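Side-chain contacts in LAO/AO transport system kinase (PDB 2P67), which belongs to the MeaB family of P-loop nucleotide-binding proteins, whose core is a parallel beta-sheet flanked by helices: residues L9-S12 with I13-L16; R21-L24 with A25-M28; S315-T318 with G319-L323. One frame throughout, in Å; residues are numbered along the deposited sequence.

Interaction 1: L9-S12 with I13-L16; sequences LAES and IRRL
Ile13, Arg14, Arg15 and Leu16 send their backbone N-H groups to the carbonyls of Leu9, Ala10, Glu11 and Ser12, the i to i+4 bonding of a continuous alpha-helix. Among the side chains a salt bridge joins Glu11 to Arg15, OE1 lying 3.1 Å from NH1. The oxygen lies in the guanidinium plane, whereas the nitrogen meets it from above the carboxylate, and the two planes stand 74° apart. Glu11 reaches its partner with a chain bent at chi2 and a chi1 of 143° off the staggered values, which may cost some strain. Such an i to i+4 acid-base pair is a common helix-surface motif, here on the short helix 9-17, ahead in sequence of the parallel sheet of this P-loop-type fold. Arg15 curls back at chi3 (-59°), laying one face of its guanidinium over Ser12 CA; NH2 comes to 2.9 Å from Ser12 OG. That hydroxyl hydrogen-bonds to Thr8 O, while Arg15 NE bonds Thr23 OG1 on helix 21-32. On the apolar side, Leu9 CG meets Ile13 CD1 at 4.1 Å. These branched hydrocarbons suit a side facing helix 36-49, where Leu9 touches Gln44 and Ile13 lies on Leu45 and Ala48.

Interaction 2: R21-L24 with A25-M28; sequences RATL and AQAM
Ala27 N bonds Thr23 O at 2.8 Å, the shortest of four i to i+4 backbone hydrogen bonds across this length of helix 21-32. Met28 N to Leu24 O follows at 2.9 Å and is nearly straight, with an N-H...O angle of 169°; Ala25 N to Arg21 O and Gln26 N to Ala22 O complete the set. The polar end of Thr23 is turned to another helix, its OG1 being bonded to Arg15 on helix 9-17, which gives this buried hydroxyl a partner. Packing close to the backbone comes next. Gln26 lays its CB 3.4 Å from Ala22 O, and Ala27 puts its methyl CB 3.4 Å from Thr23 O, a small residue fitting a buried position hard against the preceding turn. The main apolar contact is between Leu24 and Met28, which meet at a slant: the Met28 methyl CE lies 3.8 Å from Leu24 CD1 and 3.9 Å from CG. A chi1 of -62° sets Met28 CG 3.2 Å from Leu24 O, and the extended chain beyond it (chi3 166°) carries CE to the leucine. Its flexible, unbranched thioether suits a buried place among Leu140, Leu143 and Phe120. A helix with one apolar side packed on an outermost strand, 119-124, and a neighbouring helix, 133-146, is in keeping with the layered alpha/beta architecture of P-loop proteins.

Interaction 3: S315-T318 with G319-L323; sequences SPRT and GLRQL
Gly319 donates its backbone N-H to Ser315 O at 2.9 Å, the first i to i+4 bond of helix 316-328. Ser315 is the N-cap: its OG accepts from Thr318 N at 3.2 Å, satisfying an amide of the first turn that has no earlier helical carbonyl to bond. Pro316, at the first helical position, has no N-H to satisfy, one reason proline is common there; nor is there an earlier helical turn for its ring to clash with. Gly319 is buried against the first turn, where a side chain would start tight against Pro316 O. Leu320 N bonds that same carbonyl at 2.8 Å. Arg321 N is held by Arg317 O, and its side chain runs back beside that of Thr318, the two pointing the same way. Bending at chi3 (63°) returns the guanidinium to the threonine: NH2 stands 3.2 Å from the CG2 methyl and hydrogen-bonds OG1 at 3.3 Å. This bond is long and bent, 140° at the hydrogen, with OG1 tilted 24° from the guanidinium plane. Gln322 N takes Thr318 O at 3.0 Å, and its CG passes 3.4 Å from the same carbonyl, while NE2 bonds Thr305 OG1. Leu323, whose N bonds Gly319 O, is buried. Across the dimer interface, Asp47 of the second subunit accepts from Ser315 N and is hydrogen-bonded to Thr318 OG1, and Glu139 of that subunit forms a salt bridge with Arg317. The first residues thus meet helices 36-49 and 133-146 of the second subunit, while Gln322 and Leu323 meet helix 296-310 of their own chain.

How the interactions relate
All three are local contacts between successive turns of one helix, each partly buried, but they serve different surroundings. Interactions 1 and 2 are neighbours, their centres about 10 Å apart on consecutive helices: Leu16 CD1 packs 3.6 Å from Leu24 CD1, an apolar seam shared by the two. In interaction 1 exposed Glu11 meets buried Arg15, while in interaction 2 the Leu24-Met28 pair is buried, as suits a helix lying against the sheet. Interaction 3 stands apart, its centre about 56 Å from that of interaction 1 and about 53 Å from that of interaction 2, in the C-terminal helical arm. Its polar side chains Arg317 and Thr318 bond to the second subunit, whereas no other chain of the assembly touches the other two.

Interaction 1: L9-S12 with I13-L16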
# COMPACT_ATOMS: atom_id res chain seq x y z
N LEU A 9 18.45 -32.46 -21.27
CA LEU A 9 17.94 -31.66 -20.14
C LEU A 9 18.21 -32.29 -18.76
O LEU A 9 18.68 -31.60 -17.84
CB LEU A 9 16.45 -31.36 -20.33
CG LEU A 9 15.82 -30.37 -19.34
CD1 LEU A 9 16.59 -29.05 -19.31
CD2 LEU A 9 14.37 -30.14 -19.72
N ALA A 10 17.95 -33.58 -18.62
CA ALA A 10 18.14 -34.25 -17.34
C ALA A 10 19.58 -34.26 -16.87
O ALA A 10 19.84 -34.02 -15.70
CB ALA A 10 17.53 -35.67 -17.36
N GLU A 11 20.54 -34.54 -17.76
CA GLU A 11 21.96 -34.51 -17.38
C GLU A 11 22.41 -33.08 -17.07
O GLU A 11 23.21 -32.86 -16.17
CB GLU A 11 22.85 -35.20 -18.44
CG GLU A 11 24.24 -34.58 -18.73
CD GLU A 11 25.33 -34.74 -17.64
OE1 GLU A 11 26.51 -34.40 -17.96
OE2 GLU A 11 25.05 -35.17 -16.48
N SER A 12 21.88 -32.11 -17.82
CA SER A 12 22.16 -30.70 -17.57
C SER A 12 21.70 -30.27 -16.18
O SER A 12 22.41 -29.56 -15.46
CB SER A 12 21.48 -29.84 -18.62
OG SER A 12 21.99 -30.19 -19.90
N ILE A 13 20.50 -30.71 -15.80
CA ILE A 13 20.00 -30.51 -14.44
C ILE A 13 20.92 -31.15 -13.39
O ILE A 13 21.22 -30.51 -12.38
CB ILE A 13 18.54 -30.93 -14.28
CG1 ILE A 13 17.64 -29.99 -15.10
CG2 ILE A 13 18.12 -30.94 -12.78
CD1 ILE A 13 16.20 -30.46 -15.22
N ARG A 14 21.36 -32.38 -13.65
CA ARG A 14 22.34 -33.06 -12.79
C ARG A 14 23.57 -32.17 -12.55
O ARG A 14 23.96 -31.94 -11.41
CB ARG A 14 22.76 -34.40 -13.42
CG ARG A 14 23.67 -35.27 -12.55
CD ARG A 14 24.24 -36.42 -13.38
NE ARG A 14 24.89 -37.44 -12.56
CZ ARG A 14 25.27 -38.64 -13.01
NH1 ARG A 14 25.06 -38.99 -14.28
NH2 ARG A 14 25.85 -39.51 -12.20
N ARG A 15 24.16 -31.68 -13.64
CA ARG A 15 25.35 -30.82 -13.60
C ARG A 15 25.06 -29.56 -12.78
O ARG A 15 25.89 -29.11 -11.97
CB ARG A 15 25.77 -30.40 -15.01
CG ARG A 15 26.38 -31.50 -15.89
CD ARG A 15 27.14 -30.88 -17.12
NE ARG A 15 26.31 -30.03 -18.00
CZ ARG A 15 25.53 -30.49 -18.98
NH1 ARG A 15 25.43 -31.81 -19.21
NH2 ARG A 15 24.83 -29.64 -19.74
N LEU A 16 23.86 -29.03 -13.00
CA LEU A 16 23.42 -27.79 -12.33
C LEU A 16 23.39 -28.03 -10.81
O LEU A 16 23.96 -27.27 -10.02
CB LEU A 16 22.05 -27.36 -12.86
CG LEU A 16 21.33 -26.19 -12.16
CD1 LEU A 16 22.02 -24.90 -12.51
CD2 LEU A 16 19.83 -26.11 -12.50

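Interaction 2: R21-L24 with A25-M28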
# COMPACT_ATOMS: atom_id res chain seq x y z
N ARG A 21 29.47 -24.31 -12.23
CA ARG A 21 29.22 -22.89 -12.55
C ARG A 21 28.95 -22.63 -14.03
O ARG A 21 28.13 -21.76 -14.38
CB ARG A 21 30.36 -22.02 -12.02
CG ARG A 21 30.37 -21.94 -10.50
CD ARG A 21 31.58 -21.18 -9.99
NE ARG A 21 32.81 -21.94 -10.22
CZ ARG A 21 34.03 -21.40 -10.26
NH1 ARG A 21 34.20 -20.09 -10.11
NH2 ARG A 21 35.09 -22.18 -10.47
N ALA A 22 29.60 -23.39 -14.92
CA ALA A 22 29.40 -23.21 -16.36
C ALA A 22 27.97 -23.55 -16.76
O ALA A 22 27.36 -22.84 -17.58
CB ALA A 22 30.40 -24.04 -17.17
N THR A 23 27.41 -24.60 -16.14
CA THR A 23 26.04 -25.00 -16.42
C THR A 23 25.04 -23.99 -15.86
O THR A 23 24.05 -23.69 -16.51
CB THR A 23 25.71 -26.45 -15.96
OG1 THR A 23 26.51 -27.38 -16.70
CG2 THR A 23 24.25 -26.79 -16.27
N LEU A 24 25.30 -23.46 -14.67
CA LEU A 24 24.46 -22.41 -14.12
C LEU A 24 24.41 -21.20 -15.07
O LEU A 24 23.32 -20.72 -15.40
CB LEU A 24 24.91 -21.99 -12.72
CG LEU A 24 24.04 -20.94 -12.02
CD1 LEU A 24 22.55 -21.34 -11.95
CD2 LEU A 24 24.58 -20.61 -10.64
N ALA A 25 25.57 -20.74 -15.53
CA ALA A 25 25.62 -19.59 -16.44
C ALA A 25 24.87 -19.89 -17.72
O ALA A 25 24.11 -19.06 -18.22
CB ALA A 25 27.05 -19.23 -16.73
N GLN A 26 25.07 -21.10 -18.25
CA GLN A 26 24.39 -21.54 -19.47
C GLN A 26 22.87 -21.56 -19.29
O GLN A 26 22.13 -21.16 -20.16
CB GLN A 26 24.82 -22.96 -19.81
CG GLN A 26 25.92 -23.11 -20.83
CD GLN A 26 26.04 -24.59 -21.23
OE1 GLN A 26 25.47 -25.02 -22.23
NE2 GLN A 26 26.71 -25.37 -20.40
N ALA A 27 22.42 -22.10 -18.15
CA ALA A 27 20.98 -22.15 -17.84
C ALA A 27 20.37 -20.75 -17.71
O ALA A 27 19.26 -20.47 -18.19
CB ALA A 27 20.77 -22.99 -16.54
N MET A 28 21.08 -19.85 -17.03
CA MET A 28 20.64 -18.46 -16.95
C MET A 28 20.52 -17.83 -18.35
O MET A 28 19.52 -17.21 -18.67
CB MET A 28 21.57 -17.64 -16.06
CG MET A 28 21.62 -18.14 -14.61
SD MET A 28 22.46 -16.95 -13.56
CE MET A 28 22.00 -17.58 -11.92

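Interaction 3: S315-T318 with G319-L323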
# COMPACT_ATOMS: atom_id res chain seq x y z
N SER A 315 -22.43 11.40 -12.73
CA SER A 315 -21.97 11.01 -11.41
C SER A 315 -20.96 9.86 -11.53
O SER A 315 -20.96 9.14 -12.52
CB SER A 315 -23.14 10.54 -10.52
OG SER A 315 -23.73 9.40 -11.10
N PRO A 316 -20.11 9.67 -10.51
CA PRO A 316 -19.27 8.48 -10.43
C PRO A 316 -20.06 7.16 -10.61
O PRO A 316 -19.62 6.29 -11.36
CB PRO A 316 -18.64 8.60 -9.05
CG PRO A 316 -18.54 10.10 -8.85
CD PRO A 316 -19.84 10.61 -9.40
N ARG A 317 -21.23 7.06 -9.97
CA ARG A 317 -22.10 5.88 -10.12
C ARG A 317 -22.35 5.56 -11.60
O ARG A 317 -22.15 4.42 -12.04
CB ARG A 317 -23.44 6.11 -9.41
CG ARG A 317 -24.45 5.00 -9.65
CD ARG A 317 -25.84 5.41 -9.22
NE ARG A 317 -25.94 5.38 -7.77
CZ ARG A 317 -27.07 5.13 -7.11
NH1 ARG A 317 -28.19 4.88 -7.79
NH2 ARG A 317 -27.07 5.13 -5.80
N THR A 318 -22.80 6.57 -12.35
CA THR A 318 -23.11 6.40 -13.76
C THR A 318 -21.85 6.11 -14.55
O THR A 318 -21.85 5.24 -15.42
CB THR A 318 -23.88 7.61 -14.34
OG1 THR A 318 -25.16 7.66 -13.74
CG2 THR A 318 -24.09 7.47 -15.85
N GLY A 319 -20.77 6.81 -14.22
CA GLY A 319 -19.48 6.53 -14.84
C GLY A 319 -19.13 5.05 -14.73
O GLY A 319 -18.77 4.39 -15.73
N LEU A 320 -19.26 4.52 -13.52
CA LEU A 320 -18.94 3.12 -13.25
C LEU A 320 -19.85 2.17 -14.02
O LEU A 320 -19.37 1.24 -14.67
CB LEU A 320 -18.98 2.83 -11.75
CG LEU A 320 -18.61 1.40 -11.31
CD1 LEU A 320 -17.14 1.12 -11.61
CD2 LEU A 320 -18.91 1.20 -9.84
N ARG A 321 -21.16 2.40 -13.93
CA ARG A 321 -22.14 1.55 -14.62
C ARG A 321 -21.85 1.43 -16.11
O ARG A 321 -21.85 0.33 -16.67
CB ARG A 321 -23.57 2.06 -14.39
CG ARG A 321 -24.66 1.16 -14.98
CD ARG A 321 -26.04 1.75 -14.77
NE ARG A 321 -26.22 3.03 -15.46
CZ ARG A 321 -26.28 4.22 -14.86
NH1 ARG A 321 -26.17 4.33 -13.54
NH2 ARG A 321 -26.46 5.30 -15.60
N GLN A 322 -21.61 2.55 -16.77
CA GLN A 322 -21.40 2.52 -18.21
C GLN A 322 -20.06 1.89 -18.58
O GLN A 322 -19.96 1.24 -19.62
CB GLN A 322 -21.56 3.91 -18.82
CG GLN A 322 -20.47 4.91 -18.53
CD GLN A 322 -20.78 6.25 -19.16
OE1 GLN A 322 -21.94 6.64 -19.29
NE2 GLN A 322 -19.73 6.97 -19.56
N LEU A 323 -19.04 2.05 -17.74
CA LEU A 323 -17.81 1.30 -17.94
C LEU A 323 -18.07 -0.21 -17.85
O LEU A 323 -17.59 -0.97 -18.69
CB LEU A 323 -16.72 1.72 -16.96
CG LEU A 323 -16.06 3.06 -17.31
CD1 LEU A 323 -15.27 3.57 -16.09
CD2 LEU A 323 -15.19 2.94 -18.57